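Local coordinates for putative lipoprotein (Campylobacter jejuni subsp. jejuni, PDB 4GIO) that is of unknown function but belongs to the bacterial lipoproteins and adopts a variant of the immunoglobulin fold, at residues D57-K61 / T94-D98; S23-Q29 / E41-S46; Y54-W58 / L87-A91. The contacts are given in a common frame with arbitrary orientation. Numbering follows the deposited sequence.

Overall arrangement
A two-sheet sandwich needs bonds within each sheet and packing between them, and these three contacts illustrate both in a variant of the immunoglobulin fold. Contact 2 is the hairpin in one sheet, contact 1 a pairing at the start of strand 98-105, against the end of strand 50-59, in the other, and contact 3 bridges the two sheets. Contacts 1 and 3 have centres about 11 Å apart, share D57 and W58, and touch where A96 CB lies 3.7 Å from A91 CB. Contacts 2 and 3, about 13 Å between centres, are joined by a probable hydrogen bond of 2.7 Å between V42 O and L87 N. Contacts 1 and 2 lie on opposite sides of the chain's centre, about 20 Å between centres.

Contact 1: D57-K61 / T94-D98; sequences DWLDK and TRAND
This is a short antiparallel pairing with a classic beta bulge, formed where strand 50-59 runs out against the loop that leads into strand 98-105. L59 and D98 make a hydrogen-bonded pair with CA atoms 4.9 Å apart: L59 N donates to D98 O at 2.9 Å and D98 N returns a bond to L59 O at 3.1 Å. The extra residue supplies a third bond, N97 N to L59 O at 2.8 Å. N97 drops to a psi of -10° (phi -126°), in the manner of the first position of a classic bulge, before D98 opens to -153/-178°. The L59 and D98 side chains share a sheet face, CB to CB 4.0 Å, while W58 (chi1 m) projects to the other and meets A96, CE3 to CB 4.1 Å. Beyond L59 regular pairing ends but the chains stay close, the segment directions 103° apart: D60 CA lies 4.8 Å from A96 CA and 3.5 Å from R95 O (a CA-H...O contact), and a water links K61 N (2.9 Å) to R95 O (2.6 Å). The polar chemistry across the segments is thus main-chain plus one water, with two residues matched to one and both their amides satisfied by the same carbonyl.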
ATOM      1  N   ASP A  57      -4.129   5.836  -0.925  1.00 15.20           N
ATOM      2  CA  ASP A  57      -5.159   6.769  -0.366  1.00 18.41           C
ATOM      3  C   ASP A  57      -5.258   6.506   1.145  1.00 16.71           C
ATOM      4  O   ASP A  57      -5.247   5.342   1.558  1.00 17.33           O
ATOM      5  CB  ASP A  57      -6.538   6.512  -0.972  1.00 19.76           C
ATOM      6  CG  ASP A  57      -6.703   7.148  -2.345  1.00 24.97           C
ATOM      7  OD1 ASP A  57      -6.272   8.337  -2.518  1.00 26.46           O
ATOM      8  OD2 ASP A  57      -7.229   6.436  -3.247  1.00 27.61           O
ATOM      9  N   TRP A  58      -5.278   7.556   1.958  1.00 16.22           N
ATOM     10  CA  TRP A  58      -5.534   7.383   3.415  1.00 15.29           C
ATOM     11  C   TRP A  58      -6.969   7.575   3.658  1.00 14.78           C
ATOM     12  O   TRP A  58      -7.539   8.452   3.087  1.00 17.27           O
ATOM     13  CB  TRP A  58      -4.760   8.450   4.193  1.00 13.82           C
ATOM     14  CG  TRP A  58      -3.218   8.241   3.951  1.00 15.63           C
ATOM     15  CD1 TRP A  58      -2.394   9.010   3.187  1.00 16.93           C
ATOM     16  CD2 TRP A  58      -2.412   7.218   4.513  1.00 13.20           C
ATOM     17  NE1 TRP A  58      -1.099   8.508   3.198  1.00 15.61           N
ATOM     18  CE2 TRP A  58      -1.064   7.436   4.042  1.00 14.86           C
ATOM     19  CE3 TRP A  58      -2.668   6.162   5.384  1.00 12.49           C
ATOM     20  CZ2 TRP A  58      -0.014   6.605   4.386  1.00 15.61           C
ATOM     21  CZ3 TRP A  58      -1.602   5.316   5.739  1.00 18.35           C
ATOM     22  CH2 TRP A  58      -0.275   5.587   5.278  1.00 12.88           C
ATOM     23  N   LEU A  59      -7.550   6.747   4.514  1.00 17.71           N
ATOM     24  CA  LEU A  59      -8.986   6.768   4.820  1.00 17.64           C
ATOM     25  C   LEU A  59      -9.231   7.190   6.284  1.00 18.17           C
ATOM     26  O   LEU A  59      -8.460   6.771   7.184  1.00 18.95           O
ATOM     27  CB  LEU A  59      -9.592   5.385   4.617  1.00 17.17           C
ATOM     28  CG  LEU A  59      -9.393   4.719   3.219  1.00 17.94           C
ATOM     29  CD1 LEU A  59     -10.119   3.380   3.176  1.00 19.17           C
ATOM     30  CD2 LEU A  59      -9.796   5.704   2.122  1.00 14.62           C
ATOM     31  N   ASP A  60     -10.346   7.926   6.532  1.00 17.82           N
ATOM     32  CA  ASP A  60     -10.641   8.332   7.863  1.00 18.77           C
ATOM     33  C   ASP A  60     -11.439   7.238   8.594  1.00 19.52           C
ATOM     34  O   ASP A  60     -11.687   6.119   8.062  1.00 17.20           O
ATOM     35  CB  ASP A  60     -11.313   9.755   7.880  1.00 19.28           C
ATOM     36  CG  ASP A  60     -12.748   9.756   7.266  1.00 20.61           C
ATOM     37  OD1 ASP A  60     -13.340   8.670   7.017  1.00 23.77           O
ATOM     38  OD2 ASP A  60     -13.309  10.872   7.092  1.00 29.04           O
ATOM     39  N   LYS A  61     -11.858   7.543   9.840  1.00 20.75           N
ATOM     40  CA  LYS A  61     -12.695   6.607  10.642  1.00 20.80           C
ATOM     41  C   LYS A  61     -13.991   6.136   9.946  1.00 20.84           C
ATOM     42  O   LYS A  61     -14.505   5.068  10.266  1.00 21.96           O
ATOM     43  CB  LYS A  61     -13.047   7.240  12.036  1.00 21.25           C
ATOM     44  CG  LYS A  61     -13.561   8.668  11.918  1.00 26.07           C
ATOM     45  CD  LYS A  61     -14.178   9.197  13.194  1.00 35.83           C
ATOM     46  CE  LYS A  61     -15.466   9.963  12.842  1.00 41.25           C
ATOM     47  NZ  LYS A  61     -16.666   9.029  12.567  1.00 44.69           N
ATOM     48  N   THR A  94      -3.128  12.465  11.741  1.00 19.43           N
ATOM     49  CA  THR A  94      -3.688  11.583  12.745  1.00 19.52           C
ATOM     50  C   THR A  94      -5.121  11.085  12.470  1.00 19.13           C
ATOM     51  O   THR A  94      -5.499  10.101  13.015  1.00 17.95           O
ATOM     52  CB  THR A  94      -3.650  12.182  14.206  1.00 19.94           C
ATOM     53  OG1 THR A  94      -4.300  13.439  14.183  1.00 23.38           O
ATOM     54  CG2 THR A  94      -2.226  12.343  14.733  1.00 20.16           C
ATOM     55  N   ARG A  95      -5.873  11.739  11.585  1.00 20.18           N
ATOM     56  CA  ARG A  95      -7.204  11.296  11.191  1.00 19.95           C
ATOM     57  C   ARG A  95      -7.209  10.027  10.344  1.00 18.23           C
ATOM     58  O   ARG A  95      -8.263   9.346  10.242  1.00 19.86           O
ATOM     59  CB  ARG A  95      -7.913  12.388  10.393  1.00 21.61           C
ATOM     60  CG  ARG A  95      -8.405  13.570  11.210  1.00 20.87           C
ATOM     61  CD  ARG A  95      -8.916  14.654  10.285  1.00 20.77           C
ATOM     62  NE  ARG A  95      -7.814  15.167   9.449  1.00 20.81           N
ATOM     63  CZ  ARG A  95      -7.984  15.748   8.261  1.00 26.12           C
ATOM     64  NH1 ARG A  95      -9.210  15.940   7.750  1.00 26.20           N
ATOM     65  NH2 ARG A  95      -6.929  16.157   7.575  1.00 32.30           N
ATOM     66  N   ALA A  96      -6.048   9.632   9.790  1.00 17.43           N
ATOM     67  CA  ALA A  96      -5.963   8.363   9.018  1.00 16.43           C
ATOM     68  C   ALA A  96      -6.174   7.154   9.940  1.00 17.27           C
ATOM     69  O   ALA A  96      -5.421   6.974  10.936  1.00 18.38           O
ATOM     70  CB  ALA A  96      -4.590   8.306   8.285  1.00 16.40           C
ATOM     71  N   ASN A  97      -7.152   6.311   9.623  1.00 16.83           N
ATOM     72  CA  ASN A  97      -7.416   5.072  10.408  1.00 19.29           C
ATOM     73  C   ASN A  97      -7.417   3.828   9.529  1.00 18.51           C
ATOM     74  O   ASN A  97      -7.479   2.721  10.026  1.00 17.07           O
ATOM     75  CB  ASN A  97      -8.781   5.132  11.140  1.00 19.31           C
ATOM     76  CG  ASN A  97      -8.777   6.122  12.382  1.00 27.54           C
ATOM     77  OD1 ASN A  97      -9.860   6.588  12.791  1.00 32.15           O
ATOM     78  ND2 ASN A  97      -7.578   6.508  12.895  1.00 28.60           N
ATOM     79  N   ASP A  98      -7.400   4.016   8.210  1.00 17.51           N
ATOM     80  CA  ASP A  98      -7.286   2.895   7.293  1.00 17.42           C
ATOM     81  C   ASP A  98      -6.622   3.419   5.995  1.00 16.32           C
ATOM     82  O   ASP A  98      -6.252   4.599   5.904  1.00 15.91           O
ATOM     83  CB  ASP A  98      -8.691   2.323   7.055  1.00 18.69           C
ATOM     84  CG  ASP A  98      -8.664   0.884   6.416  1.00 23.52           C
ATOM     85  OD1 ASP A  98      -7.550   0.266   6.257  1.00 23.21           O
ATOM     86  OD2 ASP A  98      -9.788   0.431   6.006  1.00 26.24           O
TER
HETATM   87  O   HOH W   1     -10.660   9.802  11.228  1.00 24.21           O

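Contact 2: S23-Q29 / E41-S46; sequences SLVKQFQ and EVILRS
V25 (chi1 t) sets its two methyls against side chains of the neighbouring strand, CG2 3.8 Å from L44 CD2 and CG1 4.0 Å from V42 CG1, within the beta hairpin of strands 25-32 and 38-44 in this immunoglobulin-like sandwich. The strand segments are antiparallel, their axes 4.8 Å apart at 162°. V25 with L44 and F28 with V42 are non-hydrogen-bonded pairs, CA atoms 4.8 and 4.3 Å apart; two residues separate V25 from F28 but one separates V42 from L44, so a beta bulge sets K26 and Q27 opposite I43. K26, with phi -79° and psi -46°, turns helical there: K26 N reaches I43 O at 2.8 Å and I43 N reaches Q27 O at 3.0 Å. V25 and F28 thus share the inner face with V42 (chi1 t) and L44, F28 CB meeting V42 CG2 at 3.8 Å; strand 14-16 packs on V25 and F28. On the outer face I43 CD1 (chi1 m) lies 3.7 Å from Q27 CG, and Q29 NE2 makes a weak 3.4 Å bond to E41 OE2. Q29 N to E41 O (3.1 Å) and E41 N to Q29 O (3.0 Å) restore regular pairing. R45 N donates to L24 O at 3.0 Å, and a water gives a 2.6 Å hydrogen bond to R45 O.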
ATOM      1  N   SER A  23      -1.778 -13.545  -6.482  1.00 29.16           N
ATOM      2  CA  SER A  23      -1.077 -13.947  -5.274  1.00 28.75           C
ATOM      3  C   SER A  23       0.076 -13.000  -4.941  1.00 25.88           C
ATOM      4  O   SER A  23       0.870 -13.313  -4.076  1.00 26.01           O
ATOM      5  CB  SER A  23      -0.567 -15.399  -5.358  1.00 28.81           C
ATOM      6  OG  SER A  23       0.599 -15.489  -6.206  1.00 35.77           O
ATOM      7  N   LEU A  24       0.182 -11.873  -5.644  1.00 23.16           N
ATOM      8  CA  LEU A  24       1.262 -10.880  -5.357  1.00 21.69           C
ATOM      9  C   LEU A  24       1.316 -10.449  -3.911  1.00 21.01           C
ATOM     10  O   LEU A  24       2.381 -10.416  -3.300  1.00 17.96           O
ATOM     11  CB  LEU A  24       1.126  -9.614  -6.203  1.00 22.00           C
ATOM     12  CG  LEU A  24       2.349  -8.658  -6.092  1.00 19.19           C
ATOM     13  CD1 LEU A  24       3.612  -9.287  -6.700  1.00 23.81           C
ATOM     14  CD2 LEU A  24       1.984  -7.395  -6.843  1.00 22.94           C
ATOM     15  N   VAL A  25       0.149 -10.135  -3.354  1.00 21.67           N
ATOM     16  CA  VAL A  25       0.092  -9.685  -1.957  1.00 23.00           C
ATOM     17  C   VAL A  25       0.035 -10.886  -1.002  1.00 22.77           C
ATOM     18  O   VAL A  25      -0.918 -11.649  -1.050  1.00 24.41           O
ATOM     19  CB  VAL A  25      -1.155  -8.787  -1.719  1.00 23.20           C
ATOM     20  CG1 VAL A  25      -1.236  -8.389  -0.250  1.00 21.64           C
ATOM     21  CG2 VAL A  25      -1.076  -7.539  -2.614  1.00 25.70           C
ATOM     22  N   LYS A  26       1.036 -11.030  -0.165  1.00 22.56           N
ATOM     23  CA  LYS A  26       1.142 -12.127   0.821  1.00 24.56           C
ATOM     24  C   LYS A  26       0.284 -11.872   2.054  1.00 26.19           C
ATOM     25  O   LYS A  26      -0.464 -12.749   2.516  1.00 25.36           O
ATOM     26  CB  LYS A  26       2.609 -12.280   1.222  1.00 25.43           C
ATOM     27  CG  LYS A  26       3.476 -13.088   0.208  1.00 27.39           C
ATOM     28  CD  LYS A  26       2.860 -13.184  -1.227  1.00 26.64           C
ATOM     29  CE  LYS A  26       2.254 -14.570  -1.441  1.00 31.61           C
ATOM     30  NZ  LYS A  26       2.407 -15.015  -2.826  1.00 33.07           N
ATOM     31  N   GLN A  27       0.366 -10.649   2.575  1.00 25.91           N
ATOM     32  CA  GLN A  27      -0.485 -10.249   3.673  1.00 25.55           C
ATOM     33  C   GLN A  27      -0.304  -8.739   3.850  1.00 25.27           C
ATOM     34  O   GLN A  27       0.618  -8.125   3.295  1.00 23.01           O
ATOM     35  CB  GLN A  27      -0.090 -10.948   4.979  1.00 26.90           C
ATOM     36  CG  GLN A  27       1.365 -10.714   5.347  1.00 32.82           C
ATOM     37  CD  GLN A  27       1.718 -11.133   6.763  1.00 41.84           C
ATOM     38  OE1 GLN A  27       2.248 -12.222   6.981  1.00 43.65           O
ATOM     39  NE2 GLN A  27       1.470 -10.237   7.736  1.00 43.86           N
ATOM     40  N   PHE A  28      -1.194  -8.158   4.639  1.00 25.66           N
ATOM     41  CA  PHE A  28      -0.967  -6.789   5.093  1.00 25.40           C
ATOM     42  C   PHE A  28      -1.446  -6.577   6.517  1.00 25.26           C
ATOM     43  O   PHE A  28      -2.228  -7.335   7.055  1.00 25.09           O
ATOM     44  CB  PHE A  28      -1.573  -5.797   4.119  1.00 24.27           C
ATOM     45  CG  PHE A  28      -3.042  -5.842   4.044  1.00 28.37           C
ATOM     46  CD1 PHE A  28      -3.811  -5.102   4.922  1.00 29.00           C
ATOM     47  CD2 PHE A  28      -3.667  -6.629   3.089  1.00 33.14           C
ATOM     48  CE1 PHE A  28      -5.172  -5.133   4.836  1.00 31.70           C
ATOM     49  CE2 PHE A  28      -5.032  -6.645   2.990  1.00 36.52           C
ATOM     50  CZ  PHE A  28      -5.788  -5.894   3.889  1.00 32.65           C
ATOM     51  N   GLN A  29      -0.947  -5.541   7.139  1.00 25.38           N
ATOM     52  CA  GLN A  29      -1.442  -5.215   8.472  1.00 24.23           C
ATOM     53  C   GLN A  29      -1.242  -3.721   8.708  1.00 22.14           C
ATOM     54  O   GLN A  29      -0.528  -3.052   7.962  1.00 21.99           O
ATOM     55  CB  GLN A  29      -0.684  -6.037   9.503  1.00 23.95           C
ATOM     56  CG  GLN A  29       0.794  -5.749   9.469  1.00 28.55           C
ATOM     57  CD  GLN A  29       1.571  -6.764  10.218  1.00 37.90           C
ATOM     58  OE1 GLN A  29       1.014  -7.748  10.693  1.00 44.35           O
ATOM     59  NE2 GLN A  29       2.876  -6.559  10.320  1.00 41.55           N
ATOM     60  N   GLU A  41       1.911  -2.126   6.542  1.00 20.44           N
ATOM     61  CA  GLU A  41       2.986  -2.927   5.896  1.00 22.58           C
ATOM     62  C   GLU A  41       2.331  -3.907   4.980  1.00 21.66           C
ATOM     63  O   GLU A  41       1.381  -4.582   5.397  1.00 22.03           O
ATOM     64  CB  GLU A  41       3.789  -3.746   6.902  1.00 24.62           C
ATOM     65  CG  GLU A  41       4.839  -2.935   7.620  1.00 30.77           C
ATOM     66  CD  GLU A  41       5.602  -3.729   8.746  1.00 41.14           C
ATOM     67  OE1 GLU A  41       6.344  -3.059   9.544  1.00 42.09           O
ATOM     68  OE2 GLU A  41       5.469  -4.992   8.817  1.00 39.59           O
ATOM     69  N   VAL A  42       2.763  -3.941   3.730  1.00 20.06           N
ATOM     70  CA  VAL A  42       2.182  -4.885   2.777  1.00 19.87           C
ATOM     71  C   VAL A  42       3.383  -5.737   2.344  1.00 20.13           C
ATOM     72  O   VAL A  42       4.428  -5.196   2.004  1.00 20.05           O
ATOM     73  CB  VAL A  42       1.524  -4.175   1.608  1.00 20.42           C
ATOM     74  CG1 VAL A  42       0.980  -5.183   0.512  1.00 18.46           C
ATOM     75  CG2 VAL A  42       0.355  -3.238   2.100  1.00 20.17           C
ATOM     76  N   ILE A  43       3.239  -7.059   2.366  1.00 19.11           N
ATOM     77  CA  ILE A  43       4.334  -7.918   1.945  1.00 19.83           C
ATOM     78  C   ILE A  43       3.964  -8.423   0.536  1.00 18.78           C
ATOM     79  O   ILE A  43       2.849  -8.911   0.312  1.00 17.74           O
ATOM     80  CB  ILE A  43       4.549  -9.095   2.906  1.00 21.58           C
ATOM     81  CG1 ILE A  43       4.922  -8.552   4.281  1.00 24.84           C
ATOM     82  CG2 ILE A  43       5.703 -10.046   2.344  1.00 23.85           C
ATOM     83  CD1 ILE A  43       4.939  -9.581   5.372  1.00 30.82           C
ATOM     84  N   LEU A  44       4.915  -8.275  -0.387  1.00 17.65           N
ATOM     85  CA  LEU A  44       4.736  -8.646  -1.790  1.00 18.69           C
ATOM     86  C   LEU A  44       5.747  -9.745  -2.135  1.00 18.37           C
ATOM     87  O   LEU A  44       6.841  -9.770  -1.562  1.00 18.19           O
ATOM     88  CB  LEU A  44       4.963  -7.436  -2.700  1.00 18.09           C
ATOM     89  CG  LEU A  44       4.062  -6.211  -2.366  1.00 21.17           C
ATOM     90  CD1 LEU A  44       4.473  -5.014  -3.133  1.00 22.41           C
ATOM     91  CD2 LEU A  44       2.551  -6.469  -2.628  1.00 20.06           C
ATOM     92  N   ARG A  45       5.361 -10.671  -3.008  1.00 19.37           N
ATOM     93  CA  ARG A  45       6.353 -11.580  -3.647  1.00 21.77           C
ATOM     94  C   ARG A  45       5.918 -12.177  -4.973  1.00 20.52           C
ATOM     95  O   ARG A  45       4.731 -12.472  -5.203  1.00 19.72           O
ATOM     96  CB  ARG A  45       6.955 -12.692  -2.770  1.00 22.63           C
ATOM     97  CG  ARG A  45       6.153 -13.191  -1.657  1.00 30.18           C
ATOM     98  CD  ARG A  45       6.640 -14.655  -1.243  1.00 36.47           C
ATOM     99  NE  ARG A  45       7.593 -14.759  -0.143  1.00 42.59           N
ATOM    100  CZ  ARG A  45       8.895 -14.980  -0.321  1.00 42.77           C
ATOM    101  NH1 ARG A  45       9.691 -15.082   0.710  1.00 39.84           N
ATOM    102  NH2 ARG A  45       9.383 -15.085  -1.544  1.00 43.47           N
ATOM    103  N   SER A  46       6.917 -12.379  -5.811  1.00 20.51           N
ATOM    104  CA  SER A  46       6.681 -12.748  -7.179  1.00 22.15           C
ATOM    105  C   SER A  46       7.761 -13.712  -7.603  1.00 21.86           C
ATOM    106  O   SER A  46       8.917 -13.549  -7.228  1.00 20.33           O
ATOM    107  CB  SER A  46       6.795 -11.489  -8.032  1.00 21.10           C
ATOM    108  OG  SER A  46       6.585 -11.854  -9.389  1.00 25.50           O
TER
HETATM  109  O   HOH W   2       3.196 -13.661  -6.966  1.00 25.82           O

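Contact 3: Y54-W58 / L87-A91; sequences YKVDW and LRKLA
W58, Y54 and K89 bury the most surface here, and together they show how the sandwich's two sheets meet face to face. Strand segments 54-58 and 87-90 come from different sheets, with axes 10.0 Å apart and a signed crossing angle of -36°; the CA separations narrow from 10.1 Å at Y54 and L87, through 8.7 Å at V56 and K89, to 7.3 Å at W58 and A91. Strand alternation directs Y54, V56 and W58 toward the opposing segment. W58 (chi1 m, chi2 107°) sets its six-membered ring under A91 CB, 3.8 Å from the centroid and 8° off the normal, a CH-pi contact, while its CH2 lies 4.0 Å from K89 CB; the ring of F40 also meets the indole. Y54 (chi1 p, chi2 86°) receives L87 CD2 over its ring face, 4.0 Å from the centroid. K89, with its first three chi angles m, folds back between the aromatics: its CG lies 4.3 Å from V56 CG2, and its NZ donates to Y54 OH at 2.8 Å. That amine also forms a salt bridge with E72, so the lysine lends its aliphatic stem to the interior while its charge meets a carboxylate and a phenol oxygen.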
ATOM      1  N   TYR A  54       2.700   1.925  -7.544  1.00 16.01           N
ATOM      2  CA  TYR A  54       1.632   1.936  -6.514  1.00 15.23           C
ATOM      3  C   TYR A  54       1.118   3.349  -6.132  1.00 15.62           C
ATOM      4  O   TYR A  54       1.834   4.365  -6.326  1.00 16.23           O
ATOM      5  CB  TYR A  54       2.080   1.178  -5.290  1.00 15.52           C
ATOM      6  CG  TYR A  54       3.132   1.806  -4.471  1.00 15.18           C
ATOM      7  CD1 TYR A  54       2.814   2.721  -3.488  1.00 15.08           C
ATOM      8  CD2 TYR A  54       4.505   1.484  -4.671  1.00 18.95           C
ATOM      9  CE1 TYR A  54       3.840   3.307  -2.696  1.00 17.68           C
ATOM     10  CE2 TYR A  54       5.517   2.014  -3.873  1.00 16.75           C
ATOM     11  CZ  TYR A  54       5.180   2.926  -2.899  1.00 19.53           C
ATOM     12  OH  TYR A  54       6.121   3.504  -2.147  1.00 18.88           O
ATOM     13  N   LYS A  55      -0.108   3.388  -5.587  1.00 15.04           N
ATOM     14  CA  LYS A  55      -0.689   4.643  -5.151  1.00 15.30           C
ATOM     15  C   LYS A  55      -1.421   4.441  -3.844  1.00 14.26           C
ATOM     16  O   LYS A  55      -2.201   3.524  -3.737  1.00 14.72           O
ATOM     17  CB  LYS A  55      -1.680   5.154  -6.194  1.00 15.81           C
ATOM     18  CG  LYS A  55      -2.210   6.600  -5.849  1.00 16.11           C
ATOM     19  CD  LYS A  55      -1.171   7.682  -6.090  1.00 20.20           C
ATOM     20  CE  LYS A  55      -1.811   9.092  -6.038  1.00 24.16           C
ATOM     21  NZ  LYS A  55      -1.934   9.554  -4.649  1.00 26.02           N
ATOM     22  N   VAL A  56      -1.225   5.321  -2.870  1.00 15.28           N
ATOM     23  CA  VAL A  56      -1.853   5.218  -1.549  1.00 15.92           C
ATOM     24  C   VAL A  56      -2.954   6.273  -1.369  1.00 15.72           C
ATOM     25  O   VAL A  56      -2.727   7.440  -1.693  1.00 16.58           O
ATOM     26  CB  VAL A  56      -0.830   5.434  -0.439  1.00 15.93           C
ATOM     27  CG1 VAL A  56      -1.531   5.214   0.953  1.00 16.64           C
ATOM     28  CG2 VAL A  56       0.355   4.431  -0.628  1.00 16.09           C
ATOM     29  N   ASP A  57      -4.129   5.836  -0.925  1.00 15.20           N
ATOM     30  CA  ASP A  57      -5.159   6.769  -0.366  1.00 18.41           C
ATOM     31  C   ASP A  57      -5.258   6.506   1.145  1.00 16.71           C
ATOM     32  O   ASP A  57      -5.247   5.342   1.558  1.00 17.33           O
ATOM     33  CB  ASP A  57      -6.538   6.512  -0.972  1.00 19.76           C
ATOM     34  CG  ASP A  57      -6.703   7.148  -2.345  1.00 24.97           C
ATOM     35  OD1 ASP A  57      -6.272   8.337  -2.518  1.00 26.46           O
ATOM     36  OD2 ASP A  57      -7.229   6.436  -3.247  1.00 27.61           O
ATOM     37  N   TRP A  58      -5.278   7.556   1.958  1.00 16.22           N
ATOM     38  CA  TRP A  58      -5.534   7.383   3.415  1.00 15.29           C
ATOM     39  C   TRP A  58      -6.969   7.575   3.658  1.00 14.78           C
ATOM     40  O   TRP A  58      -7.539   8.452   3.087  1.00 17.27           O
ATOM     41  CB  TRP A  58      -4.760   8.450   4.193  1.00 13.82           C
ATOM     42  CG  TRP A  58      -3.218   8.241   3.951  1.00 15.63           C
ATOM     43  CD1 TRP A  58      -2.394   9.010   3.187  1.00 16.93           C
ATOM     44  CD2 TRP A  58      -2.412   7.218   4.513  1.00 13.20           C
ATOM     45  NE1 TRP A  58      -1.099   8.508   3.198  1.00 15.61           N
ATOM     46  CE2 TRP A  58      -1.064   7.436   4.042  1.00 14.86           C
ATOM     47  CE3 TRP A  58      -2.668   6.162   5.384  1.00 12.49           C
ATOM     48  CZ2 TRP A  58      -0.014   6.605   4.386  1.00 15.61           C
ATOM     49  CZ3 TRP A  58      -1.602   5.316   5.739  1.00 18.35           C
ATOM     50  CH2 TRP A  58      -0.275   5.587   5.278  1.00 12.88           C
ATOM     51  N   LEU A  87       6.463  -3.444   1.879  1.00 21.61           N
ATOM     52  CA  LEU A  87       6.106  -2.040   1.568  1.00 23.13           C
ATOM     53  C   LEU A  87       5.518  -1.422   2.864  1.00 21.57           C
ATOM     54  O   LEU A  87       4.455  -1.853   3.379  1.00 20.37           O
ATOM     55  CB  LEU A  87       5.116  -1.965   0.370  1.00 22.18           C
ATOM     56  CG  LEU A  87       4.644  -0.559  -0.008  1.00 23.57           C
ATOM     57  CD1 LEU A  87       5.808   0.345  -0.383  1.00 25.35           C
ATOM     58  CD2 LEU A  87       3.543  -0.574  -1.090  1.00 25.88           C
ATOM     59  N   ARG A  88       6.221  -0.443   3.385  1.00 20.21           N
ATOM     60  CA  ARG A  88       5.841   0.167   4.646  1.00 20.93           C
ATOM     61  C   ARG A  88       5.530   1.665   4.510  1.00 20.12           C
ATOM     62  O   ARG A  88       6.355   2.417   3.984  1.00 19.83           O
ATOM     63  CB  ARG A  88       6.974  -0.100   5.653  1.00 22.53           C
ATOM     64  CG  ARG A  88       6.646   0.380   7.074  1.00 29.96           C
ATOM     65  CD  ARG A  88       7.436  -0.415   8.166  1.00 43.03           C
ATOM     66  NE  ARG A  88       8.865  -0.094   8.208  1.00 51.54           N
ATOM     67  CZ  ARG A  88       9.828  -0.820   7.638  1.00 55.23           C
ATOM     68  NH1 ARG A  88       9.538  -1.935   6.956  1.00 54.17           N
ATOM     69  NH2 ARG A  88      11.085  -0.408   7.744  1.00 55.97           N
ATOM     70  N   LYS A  89       4.334   2.110   4.921  1.00 17.77           N
ATOM     71  CA  LYS A  89       3.988   3.526   4.734  1.00 16.88           C
ATOM     72  C   LYS A  89       3.421   4.093   5.990  1.00 15.65           C
ATOM     73  O   LYS A  89       2.798   3.394   6.748  1.00 16.11           O
ATOM     74  CB  LYS A  89       2.889   3.725   3.656  1.00 16.70           C
ATOM     75  CG  LYS A  89       3.292   3.226   2.269  1.00 17.37           C
ATOM     76  CD  LYS A  89       4.539   3.809   1.765  1.00 24.46           C
ATOM     77  CE  LYS A  89       4.493   5.074   1.013  1.00 22.92           C
ATOM     78  NZ  LYS A  89       5.732   5.170   0.084  1.00 21.20           N
ATOM     79  N   LEU A  90       3.584   5.390   6.175  1.00 14.20           N
ATOM     80  CA  LEU A  90       3.216   5.991   7.430  1.00 13.90           C
ATOM     81  C   LEU A  90       2.353   7.211   7.137  1.00 14.69           C
ATOM     82  O   LEU A  90       2.746   8.074   6.357  1.00 13.22           O
ATOM     83  CB  LEU A  90       4.525   6.408   8.122  1.00 12.28           C
ATOM     84  CG  LEU A  90       4.455   7.383   9.325  1.00 13.07           C
ATOM     85  CD1 LEU A  90       3.732   6.716  10.429  1.00 12.32           C
ATOM     86  CD2 LEU A  90       5.886   7.688   9.767  1.00 12.95           C
ATOM     87  N   ALA A  91       1.206   7.298   7.762  1.00 15.09           N
ATOM     88  CA  ALA A  91       0.370   8.482   7.512  1.00 16.24           C
ATOM     89  C   ALA A  91       1.019   9.761   8.065  1.00 17.59           C
ATOM     90  O   ALA A  91       1.794   9.686   9.019  1.00 15.82           O
ATOM     91  CB  ALA A  91      -0.935   8.277   8.159  1.00 14.98           C
TER